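Local coordinates for protein putative thioesterase yhdA (Lactococcus lactis subsp. lactis, PDB 3GEK) that is probably a hotdog-fold thioesterase of the PaaI family, perhaps hydrolysing 1,4-dihydroxy-2-naphthoyl-CoA, although its function has not been established, at residues D11-F15 against M62-I67; Q44-N48 against P86-E90; A56-G61 against I124-N128; A95-L99 against V108-K112. The protein carries 7 engineered substitutions. All coordinates share one frame; numbering follows the deposited sequence.

Contact 1. Residues D11-F15 against M62-I67; sequences DFQVF and MASNAI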
loop_
_atom_site.group_PDB
_atom_site.type_symbol
_atom_site.label_atom_id
_atom_site.label_comp_id
_atom_site.label_asym_id
_atom_site.label_seq_id
_atom_site.Cartn_x
_atom_site.Cartn_y
_atom_site.Cartn_z
ATOM N N ASP A 11 15.044 18.314 -14.638
ATOM C CA ASP A 11 15.889 17.249 -15.185
ATOM C C ASP A 11 15.131 15.939 -15.433
ATOM O O ASP A 11 15.675 14.858 -15.205
ATOM C CB ASP A 11 17.105 16.988 -14.271
ATOM C CG ASP A 11 18.060 18.179 -14.176
ATOM O OD1 ASP A 11 17.916 19.163 -14.938
ATOM O OD2 ASP A 11 18.976 18.121 -13.327
ATOM N N PHE A 12 13.881 16.032 -15.888
ATOM C CA PHE A 12 13.094 14.830 -16.157
ATOM C C PHE A 12 13.616 14.121 -17.402
ATOM O O PHE A 12 13.776 14.741 -18.452
ATOM C CB PHE A 12 11.591 15.131 -16.296
ATOM C CG PHE A 12 10.757 13.910 -16.634
ATOM C CD1 PHE A 12 10.436 12.972 -15.653
ATOM C CD2 PHE A 12 10.304 13.694 -17.933
ATOM C CE1 PHE A 12 9.676 11.839 -15.959
ATOM C CE2 PHE A 12 9.541 12.561 -18.248
ATOM C CZ PHE A 12 9.234 11.635 -17.258
ATOM N N GLN A 13 13.898 12.830 -17.262
ATOM C CA GLN A 13 14.254 11.970 -18.395
ATOM C C GLN A 13 13.801 10.535 -18.164
ATOM O O GLN A 13 13.951 9.991 -17.069
ATOM C CB GLN A 13 15.754 12.038 -18.731
ATOM C CG GLN A 13 16.706 11.798 -17.565
ATOM C CD GLN A 13 18.133 12.262 -17.851
ATOM O OE1 GLN A 13 18.355 13.305 -18.473
ATOM N NE2 GLN A 13 19.108 11.486 -17.385
ATOM N N VAL A 14 13.226 9.945 -19.208
ATOM C CA VAL A 14 12.823 8.540 -19.221
ATOM C C VAL A 14 13.712 7.803 -20.231
ATOM O O VAL A 14 14.002 8.330 -21.312
ATOM C CB VAL A 14 11.309 8.392 -19.544
ATOM C CG1 VAL A 14 10.984 8.935 -20.925
ATOM C CG2 VAL A 14 10.849 6.948 -19.406
ATOM N N PHE A 15 14.164 6.605 -19.868
ATOM C CA PHE A 15 15.186 5.898 -20.654
ATOM C C PHE A 15 15.178 4.388 -20.433
ATOM O O PHE A 15 14.634 3.899 -19.448
ATOM C CB PHE A 15 16.586 6.458 -20.349
ATOM C CG PHE A 15 16.979 6.366 -18.892
ATOM C CD1 PHE A 15 16.584 7.349 -17.986
ATOM C CD2 PHE A 15 17.745 5.298 -18.428
ATOM C CE1 PHE A 15 16.941 7.268 -16.642
ATOM C CE2 PHE A 15 18.106 5.208 -17.086
ATOM C CZ PHE A 15 17.702 6.196 -16.190
HETATM N N MSE A 62 4.240 11.121 -16.163
HETATM C CA MSE A 62 5.037 11.684 -17.257
HETATM C C MSE A 62 5.830 10.588 -17.973
HETATM O O MSE A 62 5.866 10.548 -19.197
HETATM C CB MSE A 62 5.996 12.758 -16.738
HETATM C CG MSE A 62 5.336 13.994 -16.134
HETATM SE SE MSE A 62 6.660 15.235 -15.392
HETATM C CE MSE A 62 7.339 15.931 -17.083
ATOM N N ALA A 63 6.448 9.716 -17.200
ATOM C CA ALA A 63 7.214 8.577 -17.711
ATOM C C ALA A 63 6.347 7.606 -18.508
ATOM O O ALA A 63 6.725 7.196 -19.607
ATOM C CB ALA A 63 7.916 7.849 -16.564
ATOM N N SER A 64 5.188 7.249 -17.952
ATOM C CA SER A 64 4.232 6.367 -18.623
ATOM C C SER A 64 3.772 6.938 -19.964
ATOM O O SER A 64 3.758 6.224 -20.967
ATOM C CB SER A 64 3.024 6.087 -17.728
ATOM O OG SER A 64 3.318 5.112 -16.742
ATOM N N ASN A 65 3.411 8.222 -19.975
ATOM C CA ASN A 65 2.988 8.912 -21.197
ATOM C C ASN A 65 4.074 8.958 -22.271
ATOM O O ASN A 65 3.792 8.754 -23.453
ATOM C CB ASN A 65 2.489 10.327 -20.881
ATOM C CG ASN A 65 1.108 10.332 -20.248
ATOM O OD1 ASN A 65 0.395 9.330 -20.266
ATOM N ND2 ASN A 65 0.723 11.473 -19.690
ATOM N N ALA A 66 5.311 9.213 -21.847
ATOM C CA ALA A 66 6.470 9.202 -22.741
ATOM C C ALA A 66 6.724 7.830 -23.382
ATOM O O ALA A 66 7.049 7.751 -24.565
ATOM C CB ALA A 66 7.698 9.680 -22.000
ATOM N N ILE A 67 6.573 6.761 -22.599
ATOM C CA ILE A 67 6.712 5.383 -23.088
ATOM C C ILE A 67 5.636 5.040 -24.126
ATOM O O ILE A 67 5.933 4.453 -25.168
ATOM C CB ILE A 67 6.665 4.357 -21.919
ATOM C CG1 ILE A 67 7.907 4.492 -21.030
ATOM C CG2 ILE A 67 6.529 2.920 -22.442
ATOM C CD1 ILE A 67 7.810 3.742 -19.715
#
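Phe-12 of strand 12-16 lays its ring against Met-62 and Ala-63 of helix 49-68. Its CG stands anti to the backbone N (chi1 178°), and this carries the ring off the strand toward the helix. From CB outward, CG comes first and lies beneath the terminal methyl of Met-62. On one side of the ring, Phe-12 CD2 is 3.8 Å from Met-62 CE. Further out, Phe-12 CE1 and CE2 are each 3.9 Å from Met-62 CB. The ring ends at the helix backbone, where Phe-12 CZ is 3.4 Å from Ala-63 N. Ala-63 CA lies at the ring edge, in its plane.

Met-62 is modelled as selenomethionine. It runs past Phe-12 in the opposite direction, from CB at the far end of the ring back to CE near its root. A bend at chi3 (74°) folds the methyl onto the face. Met-62 SE sits over that face, 4.4 Å from the centroid of the Phe-12 ring.

Val-14 points to the same side of the strand. Its two methyls divide the work. Val-14 CG1 meets Ala-66 CB at 3.5 Å. Val-14 CG2 is 4.2 Å from both Ala-63 CB and Ile-67 CG1. Strand 12-16 is itself held by backbone bonds to strand 28-35, and Ala-63 and Ile-67 also rest on Trp-109. The local axes cross at -48°. The contact is a Met-aromatic and apolar seam between the central helix of a hotdog fold and a short strand of the sheet wrapped round it.

Contact 2. Residues Q44-N48 against P86-E90; sequences QGFLN and PKKCE. Engineered in segment 44-48: Gln-44 (natural residue His). Engineered in segment 86-90: Pro-86 (natural residue Ser).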
loop_
_atom_site.group_PDB
_atom_site.type_symbol
_atom_site.label_atom_id
_atom_site.label_comp_id
_atom_site.label_asym_id
_atom_site.label_seq_id
_atom_site.Cartn_x
_atom_site.Cartn_y
_atom_site.Cartn_z
ATOM N N GLN A 44 7.303 21.734 10.747
ATOM C CA GLN A 44 8.563 21.619 11.494
ATOM C C GLN A 44 9.821 21.865 10.640
ATOM O O GLN A 44 10.945 21.664 11.110
ATOM C CB GLN A 44 8.648 20.256 12.197
ATOM C CG GLN A 44 7.696 20.095 13.389
ATOM C CD GLN A 44 6.256 19.807 12.974
ATOM O OE1 GLN A 44 6.002 18.997 12.082
ATOM N NE2 GLN A 44 5.309 20.466 13.629
ATOM N N GLY A 45 9.630 22.294 9.392
ATOM C CA GLY A 45 10.747 22.685 8.525
ATOM C C GLY A 45 11.318 21.578 7.652
ATOM O O GLY A 45 12.322 21.781 6.970
ATOM N N PHE A 46 10.686 20.408 7.683
ATOM C CA PHE A 46 11.097 19.275 6.858
ATOM C C PHE A 46 10.334 19.262 5.537
ATOM O O PHE A 46 9.358 19.994 5.372
ATOM C CB PHE A 46 10.894 17.943 7.599
ATOM C CG PHE A 46 11.760 17.787 8.821
ATOM C CD1 PHE A 46 13.122 17.504 8.699
ATOM C CD2 PHE A 46 11.217 17.925 10.094
ATOM C CE1 PHE A 46 13.928 17.368 9.828
ATOM C CE2 PHE A 46 12.015 17.787 11.230
ATOM C CZ PHE A 46 13.373 17.508 11.094
ATOM N N LEU A 47 10.794 18.439 4.595
ATOM C CA LEU A 47 10.070 18.225 3.350
ATOM C C LEU A 47 8.735 17.546 3.647
ATOM O O LEU A 47 8.683 16.487 4.271
ATOM C CB LEU A 47 10.900 17.403 2.352
ATOM C CG LEU A 47 10.197 16.846 1.096
ATOM C CD1 LEU A 47 9.643 17.959 0.204
ATOM C CD2 LEU A 47 11.118 15.927 0.289
ATOM N N ASN A 48 7.660 18.190 3.207
ATOM C CA ASN A 48 6.309 17.673 3.337
ATOM C C ASN A 48 6.146 16.408 2.495
ATOM O O ASN A 48 6.591 16.354 1.342
ATOM C CB ASN A 48 5.327 18.763 2.897
ATOM C CG ASN A 48 3.872 18.409 3.154
ATOM O OD1 ASN A 48 3.522 17.269 3.460
ATOM N ND2 ASN A 48 3.007 19.408 3.011
ATOM N N PRO A 86 13.796 11.645 7.440
ATOM C CA PRO A 86 13.391 13.038 7.292
ATOM C C PRO A 86 14.341 13.825 6.386
ATOM O O PRO A 86 15.568 13.641 6.432
ATOM C CB PRO A 86 13.452 13.572 8.726
ATOM C CG PRO A 86 14.495 12.750 9.385
ATOM C CD PRO A 86 14.383 11.381 8.770
ATOM N N LYS A 87 13.756 14.694 5.570
ATOM C CA LYS A 87 14.510 15.592 4.712
ATOM C C LYS A 87 14.210 17.031 5.114
ATOM O O LYS A 87 13.060 17.473 5.053
ATOM C CB LYS A 87 14.152 15.337 3.239
ATOM C CG LYS A 87 14.645 16.387 2.228
ATOM C CD LYS A 87 16.156 16.555 2.218
ATOM C CE LYS A 87 16.582 17.510 1.112
ATOM N NZ LYS A 87 17.898 18.153 1.397
ATOM N N LYS A 88 15.241 17.746 5.553
ATOM C CA LYS A 88 15.126 19.178 5.802
ATOM C C LYS A 88 14.778 19.862 4.485
ATOM O O LYS A 88 15.370 19.560 3.442
ATOM C CB LYS A 88 16.430 19.740 6.372
ATOM C CG LYS A 88 16.265 21.084 7.056
ATOM C CD LYS A 88 17.556 21.550 7.704
ATOM C CE LYS A 88 17.313 22.732 8.635
ATOM N NZ LYS A 88 17.157 24.029 7.911
ATOM N N CYS A 89 13.811 20.771 4.530
ATOM C CA CYS A 89 13.269 21.368 3.313
ATOM C C CYS A 89 14.207 22.429 2.730
ATOM O O CYS A 89 13.984 23.627 2.888
ATOM C CB CYS A 89 11.877 21.942 3.579
ATOM S SG CYS A 89 10.903 22.205 2.094
ATOM N N GLU A 90 15.263 21.958 2.064
ATOM C CA GLU A 90 16.260 22.801 1.400
ATOM C C GLU A 90 17.023 21.969 0.364
ATOM O O GLU A 90 17.049 20.741 0.448
ATOM C CB GLU A 90 17.243 23.398 2.418
ATOM C CG GLU A 90 18.027 22.348 3.213
ATOM C CD GLU A 90 18.949 22.936 4.272
ATOM O OE1 GLU A 90 19.074 24.185 4.378
ATOM O OE2 GLU A 90 19.553 22.127 5.009
#
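Gly-45 and Cys-89, and Leu-47 and Lys-87, are joined by two backbone hydrogen bonds between the loops 44-48 and 86-90. Cys-89 N donates to Gly-45 O at 3.0 Å, with an N-H...O angle of 166°. Leu-47 N donates to Lys-87 O at 2.5 Å. That is short for such a bond, and its exact length is doubtful. The two bonds flank Phe-46 and Lys-88, which form a single bridge rather than a continued strand pair.

Inside 86-90, Glu-90 N donates to Lys-88 O at 2.8 Å, and Cys-89 is the centre of an inverse gamma turn. The amine of Lys-87 is gripped twice. Lys-87 NZ gives a hydrogen bond to Glu-90 O at 2.9 Å and forms a salt bridge with Glu-116. A bend at chi2 (59°) turns the lysine chain away from 44-48 to reach them. Asn-48 is an N-cap: its OD1 accepts from Gly-50 N at the start of helix 49-68.

Apolar contacts flank these bonds. The ring of Phe-46 has the backbone of Lys-87 at its edge. Phe-46 CD1 is 3.9 Å from CB of Pro-86, an engineered residue, and the two side chains lie side by side. Leu-47 CB is likewise 3.9 Å from Lys-87 CG, so the base of the lysine packs on the leucine.

Leu-47 and Lys-87 both rest on Leu-36 and on Val-93 of strand 92-102. Asn-48 touches Ile-58 of the second subunit. The contact thus ties the lead-in to helix 49-68 to the connection between strands 73-83 and 92-102.

Contact 3. Residues A56-G61 against I124-N128; sequences AEITAG and ITVVN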
loop_
_atom_site.group_PDB
_atom_site.type_symbol
_atom_site.label_atom_id
_atom_site.label_comp_id
_atom_site.label_asym_id
_atom_site.label_seq_id
_atom_site.Cartn_x
_atom_site.Cartn_y
_atom_site.Cartn_z
ATOM N N ALA A 56 6.014 11.807 -6.992
ATOM C CA ALA A 56 6.003 10.421 -7.457
ATOM C C ALA A 56 4.894 10.159 -8.460
ATOM O O ALA A 56 5.138 9.552 -9.497
ATOM C CB ALA A 56 5.874 9.475 -6.296
ATOM N N GLU A 57 3.679 10.604 -8.142
ATOM C CA GLU A 57 2.526 10.393 -9.021
ATOM C C GLU A 57 2.690 11.144 -10.348
ATOM O O GLU A 57 2.354 10.616 -11.414
ATOM C CB GLU A 57 1.207 10.757 -8.313
ATOM C CG GLU A 57 -0.045 10.285 -9.071
ATOM C CD GLU A 57 -1.338 10.320 -8.258
ATOM O OE1 GLU A 57 -1.305 10.001 -7.054
ATOM O OE2 GLU A 57 -2.407 10.634 -8.847
ATOM N N ILE A 58 3.238 12.359 -10.277
ATOM C CA ILE A 58 3.414 13.211 -11.457
ATOM C C ILE A 58 4.513 12.712 -12.403
ATOM O O ILE A 58 4.309 12.680 -13.620
ATOM C CB ILE A 58 3.635 14.703 -11.073
ATOM C CG1 ILE A 58 2.347 15.280 -10.469
ATOM C CG2 ILE A 58 4.061 15.538 -12.290
ATOM C CD1 ILE A 58 2.535 16.591 -9.730
ATOM N N THR A 59 5.666 12.330 -11.848
ATOM C CA THR A 59 6.775 11.810 -12.654
ATOM C C THR A 59 6.469 10.434 -13.254
ATOM O O THR A 59 6.872 10.141 -14.381
ATOM C CB THR A 59 8.099 11.746 -11.862
ATOM O OG1 THR A 59 7.906 11.003 -10.648
ATOM C CG2 THR A 59 8.619 13.157 -11.538
ATOM N N ALA A 60 5.764 9.594 -12.496
ATOM C CA ALA A 60 5.328 8.286 -12.989
ATOM C C ALA A 60 4.399 8.463 -14.188
ATOM O O ALA A 60 4.545 7.775 -15.199
ATOM C CB ALA A 60 4.636 7.490 -11.887
ATOM N N GLY A 61 3.460 9.401 -14.067
ATOM C CA GLY A 61 2.539 9.744 -15.145
ATOM C C GLY A 61 3.239 10.291 -16.376
ATOM O O GLY A 61 2.865 9.961 -17.502
ATOM N N ILE A 124 8.292 4.595 -2.857
ATOM C CA ILE A 124 6.936 4.801 -3.352
ATOM C C ILE A 124 6.666 3.900 -4.551
ATOM O O ILE A 124 7.509 3.773 -5.451
ATOM C CB ILE A 124 6.697 6.287 -3.741
ATOM C CG1 ILE A 124 6.982 7.208 -2.545
ATOM C CG2 ILE A 124 5.280 6.490 -4.306
ATOM C CD1 ILE A 124 6.653 8.671 -2.760
ATOM N N THR A 125 5.500 3.257 -4.538
ATOM C CA THR A 125 5.025 2.490 -5.684
ATOM C C THR A 125 3.787 3.168 -6.259
ATOM O O THR A 125 2.866 3.525 -5.518
ATOM C CB THR A 125 4.705 1.023 -5.305
ATOM O OG1 THR A 125 5.894 0.392 -4.817
ATOM C CG2 THR A 125 4.217 0.242 -6.525
ATOM N N VAL A 126 3.788 3.365 -7.573
ATOM C CA VAL A 126 2.657 3.972 -8.266
ATOM C C VAL A 126 2.116 3.023 -9.326
ATOM O O VAL A 126 2.875 2.515 -10.165
ATOM C CB VAL A 126 3.047 5.320 -8.954
ATOM C CG1 VAL A 126 1.861 5.901 -9.701
ATOM C CG2 VAL A 126 3.578 6.322 -7.936
ATOM N N VAL A 127 0.810 2.784 -9.282
ATOM C CA VAL A 127 0.125 2.071 -10.350
ATOM C C VAL A 127 -0.644 3.089 -11.196
ATOM O O VAL A 127 -1.471 3.835 -10.670
ATOM C CB VAL A 127 -0.855 0.990 -9.809
ATOM C CG1 VAL A 127 -1.500 0.230 -10.951
ATOM C CG2 VAL A 127 -0.145 0.040 -8.852
ATOM N N ASN A 128 -0.345 3.126 -12.493
ATOM C CA ASN A 128 -1.062 3.969 -13.437
ATOM C C ASN A 128 -2.066 3.147 -14.251
ATOM O O ASN A 128 -1.784 2.012 -14.639
ATOM C CB ASN A 128 -0.083 4.662 -14.398
ATOM C CG ASN A 128 0.727 5.779 -13.736
ATOM O OD1 ASN A 128 0.296 6.400 -12.759
ATOM N ND2 ASN A 128 1.906 6.048 -14.288
HETATM O O HOH W 1 0.573 8.971 -12.211
#
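Ala-56, Ala-60 and Gly-61 face Ile-124, Val-126 and Asn-128 where the central helix of the hotdog fold lies on its curved sheet. The axes of 56-61 and 124-128 approach to 8.8 Å and cross at -49°. Ala-56 CB points into the fork of Ile-124. It is 3.6 Å from Ile-124 CG2 and 3.7 Å from Ile-124 CD1. Val-126 spreads its methyls between one helical turn and the next. Its CG1, anti to the backbone N (chi1 178°), lies 3.9 Å from Ala-60 CB. Its CG2 turns to the backbone of Ala-56.

At the end of the row, Asn-128 turns its amide toward the helix. Asn-128 ND2 has its hydrogen-bond partner in Ser-64 and also lies 3.3 Å from Ala-60 O. Strand 106-115 supports the same layer through Ile-111 and Trp-109. The carboxylate of Glu-57 is held from elsewhere, by a hydrogen bond between OE1 and NE2 of His-83 of the second subunit. The other end of the Asn-128 amide is reached through a water, which donates both to Asn-128 OD1 and to Glu-57 O, each at 2.6 Å.

Contact 4. Residues A95-L99 against V108-K112; sequences ARGLL and VWEIK. Engineered in segment 95-99: Arg-96 (natural residue Cys).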
loop_
_atom_site.group_PDB
_atom_site.type_symbol
_atom_site.label_atom_id
_atom_site.label_comp_id
_atom_site.label_asym_id
_atom_site.label_seq_id
_atom_site.Cartn_x
_atom_site.Cartn_y
_atom_site.Cartn_z
ATOM N N ALA A 95 14.039 11.867 -7.702
ATOM C CA ALA A 95 13.023 10.833 -7.849
ATOM C C ALA A 95 13.430 9.960 -9.026
ATOM O O ALA A 95 13.583 10.450 -10.151
ATOM C CB ALA A 95 11.646 11.443 -8.069
ATOM N N ARG A 96 13.644 8.676 -8.753
ATOM C CA ARG A 96 14.079 7.729 -9.779
ATOM C C ARG A 96 13.108 6.569 -9.800
ATOM O O ARG A 96 12.713 6.059 -8.743
ATOM C CB ARG A 96 15.496 7.218 -9.503
ATOM C CG ARG A 96 16.564 8.297 -9.503
ATOM C CD ARG A 96 17.943 7.676 -9.479
ATOM N NE ARG A 96 19.010 8.674 -9.490
ATOM C CZ ARG A 96 19.566 9.200 -8.400
ATOM N NH1 ARG A 96 19.158 8.834 -7.193
ATOM N NH2 ARG A 96 20.536 10.095 -8.522
ATOM N N GLY A 97 12.714 6.174 -11.004
ATOM C CA GLY A 97 11.706 5.148 -11.181
ATOM C C GLY A 97 12.224 3.950 -11.943
ATOM O O GLY A 97 13.093 4.079 -12.800
ATOM N N LEU A 98 11.685 2.787 -11.602
ATOM C CA LEU A 98 11.889 1.558 -12.348
ATOM C C LEU A 98 10.521 0.977 -12.681
ATOM O O LEU A 98 9.691 0.794 -11.794
ATOM C CB LEU A 98 12.697 0.556 -11.514
ATOM C CG LEU A 98 12.841 -0.877 -12.037
ATOM C CD1 LEU A 98 13.659 -0.909 -13.322
ATOM C CD2 LEU A 98 13.478 -1.778 -10.986
ATOM N N LEU A 99 10.281 0.691 -13.956
ATOM C CA LEU A 99 9.020 0.086 -14.348
ATOM C C LEU A 99 9.042 -1.418 -14.057
ATOM O O LEU A 99 9.765 -2.174 -14.699
ATOM C CB LEU A 99 8.708 0.377 -15.818
ATOM C CG LEU A 99 7.364 -0.093 -16.382
ATOM C CD1 LEU A 99 6.206 0.664 -15.751
ATOM C CD2 LEU A 99 7.356 0.076 -17.894
ATOM N N VAL A 108 3.223 -0.332 -13.477
ATOM C CA VAL A 108 3.589 -0.331 -12.059
ATOM C C VAL A 108 5.019 0.164 -11.916
ATOM O O VAL A 108 5.960 -0.487 -12.387
ATOM C CB VAL A 108 3.434 -1.723 -11.401
ATOM C CG1 VAL A 108 3.682 -1.641 -9.905
ATOM C CG2 VAL A 108 2.048 -2.308 -11.681
ATOM N N TRP A 109 5.173 1.326 -11.285
ATOM C CA TRP A 109 6.487 1.953 -11.091
ATOM C C TRP A 109 6.982 1.790 -9.668
ATOM O O TRP A 109 6.226 1.986 -8.711
ATOM C CB TRP A 109 6.433 3.450 -11.406
ATOM C CG TRP A 109 6.304 3.774 -12.850
ATOM C CD1 TRP A 109 5.153 4.049 -13.528
ATOM C CD2 TRP A 109 7.368 3.871 -13.807
ATOM N NE1 TRP A 109 5.434 4.315 -14.849
ATOM C CE2 TRP A 109 6.785 4.209 -15.046
ATOM C CE3 TRP A 109 8.758 3.711 -13.734
ATOM C CZ2 TRP A 109 7.542 4.379 -16.212
ATOM C CZ3 TRP A 109 9.513 3.885 -14.893
ATOM C CH2 TRP A 109 8.900 4.219 -16.114
ATOM N N GLU A 110 8.256 1.440 -9.537
ATOM C CA GLU A 110 8.941 1.457 -8.256
ATOM C C GLU A 110 9.803 2.718 -8.214
ATOM O O GLU A 110 10.725 2.880 -9.025
ATOM C CB GLU A 110 9.800 0.208 -8.111
ATOM C CG GLU A 110 10.710 0.167 -6.893
ATOM C CD GLU A 110 11.773 -0.907 -7.036
ATOM O OE1 GLU A 110 11.440 -2.105 -6.878
ATOM O OE2 GLU A 110 12.943 -0.553 -7.323
ATOM N N ILE A 111 9.494 3.605 -7.270
ATOM C CA ILE A 111 10.103 4.932 -7.226
ATOM C C ILE A 111 10.825 5.195 -5.905
ATOM O O ILE A 111 10.242 5.090 -4.827
ATOM C CB ILE A 111 9.052 6.042 -7.508
ATOM C CG1 ILE A 111 8.464 5.868 -8.911
ATOM C CG2 ILE A 111 9.659 7.446 -7.342
ATOM C CD1 ILE A 111 7.088 6.496 -9.112
ATOM N N LYS A 112 12.101 5.542 -6.002
ATOM C CA LYS A 112 12.882 5.890 -4.829
ATOM C C LYS A 112 13.125 7.395 -4.780
ATOM O O LYS A 112 13.628 7.986 -5.734
ATOM C CB LYS A 112 14.202 5.109 -4.808
ATOM C CG LYS A 112 14.013 3.599 -4.658
ATOM C CD LYS A 112 15.332 2.887 -4.390
ATOM C CE LYS A 112 15.206 1.379 -4.589
ATOM N NZ LYS A 112 14.912 1.022 -6.018
HETATM O O HOH W 2 16.374 8.202 -6.178
#
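Trp-109 carries Leu-99 on one face of its indole. Leu-99 CD1 stands over the five-membered ring, 3.8 Å from its centroid, in a CH-pi contact. The ring edge is turned to the backbone of strand 92-102, with Leu-98 N in its plane. Trp-109 CE3 comes 3.4 Å from Leu-99 N. A chi1 of -72° swings the indole across toward the neighbouring strand. Phe-30 meets the indole edge-to-face.

Leu-99 and Trp-109 form a non-hydrogen-bonded antiparallel pair, as do Gly-97 and Ile-111. Gly-97 CA lies 4.0 Å from Ile-111 CG1. The other two pairs carry the backbone bonds. Leu-98 and Glu-110 exchange two, both 2.8 Å N to O. Arg-96 and Lys-112 exchange two more.

The face with Leu-98 and Glu-110 is partly polar. Lys-112 NZ bridges to Glu-110 OE2 at 2.8 Å, from above the carboxylate plane. Glu-110 OE1 forms a salt bridge with Lys-112 of the third subunit and a hydrogen bond with Gln-123 of the third subunit. The engineered Arg-96 pairs with Glu-118. The hairpin therefore separates two chemistries: an aromatic and apolar face, with Trp-109 and Ile-111 turned to helix 49-68, and a face where lysines from two subunits probably help stabilise the charge of the buried Glu-110.

Contacts 1 and 3 use successive parts of helix 49-68, with centres about 11 Å apart. Ser-64, in segment 62-67, ties them to contact 4 by probable hydrogen bonds: its OG is 3.0 Å from Asn-128 ND2 and 2.9 Å from Trp-109 NE1. Contacts 3 and 4 lie closest, with centres about 7 Å apart; their strands 120-131 and 106-115 are neighbours in the sheet, and both touch the third subunit. Contact 2 is remote, its centre about 27 Å from that of contact 1 and about 21 Å from that of contact 3. No ligand marks an active site. Related hotdog thioesterases generally have theirs at subunit interfaces; contacts 2 and 3 both touch the second subunit, so such a site would probably lie nearer to them.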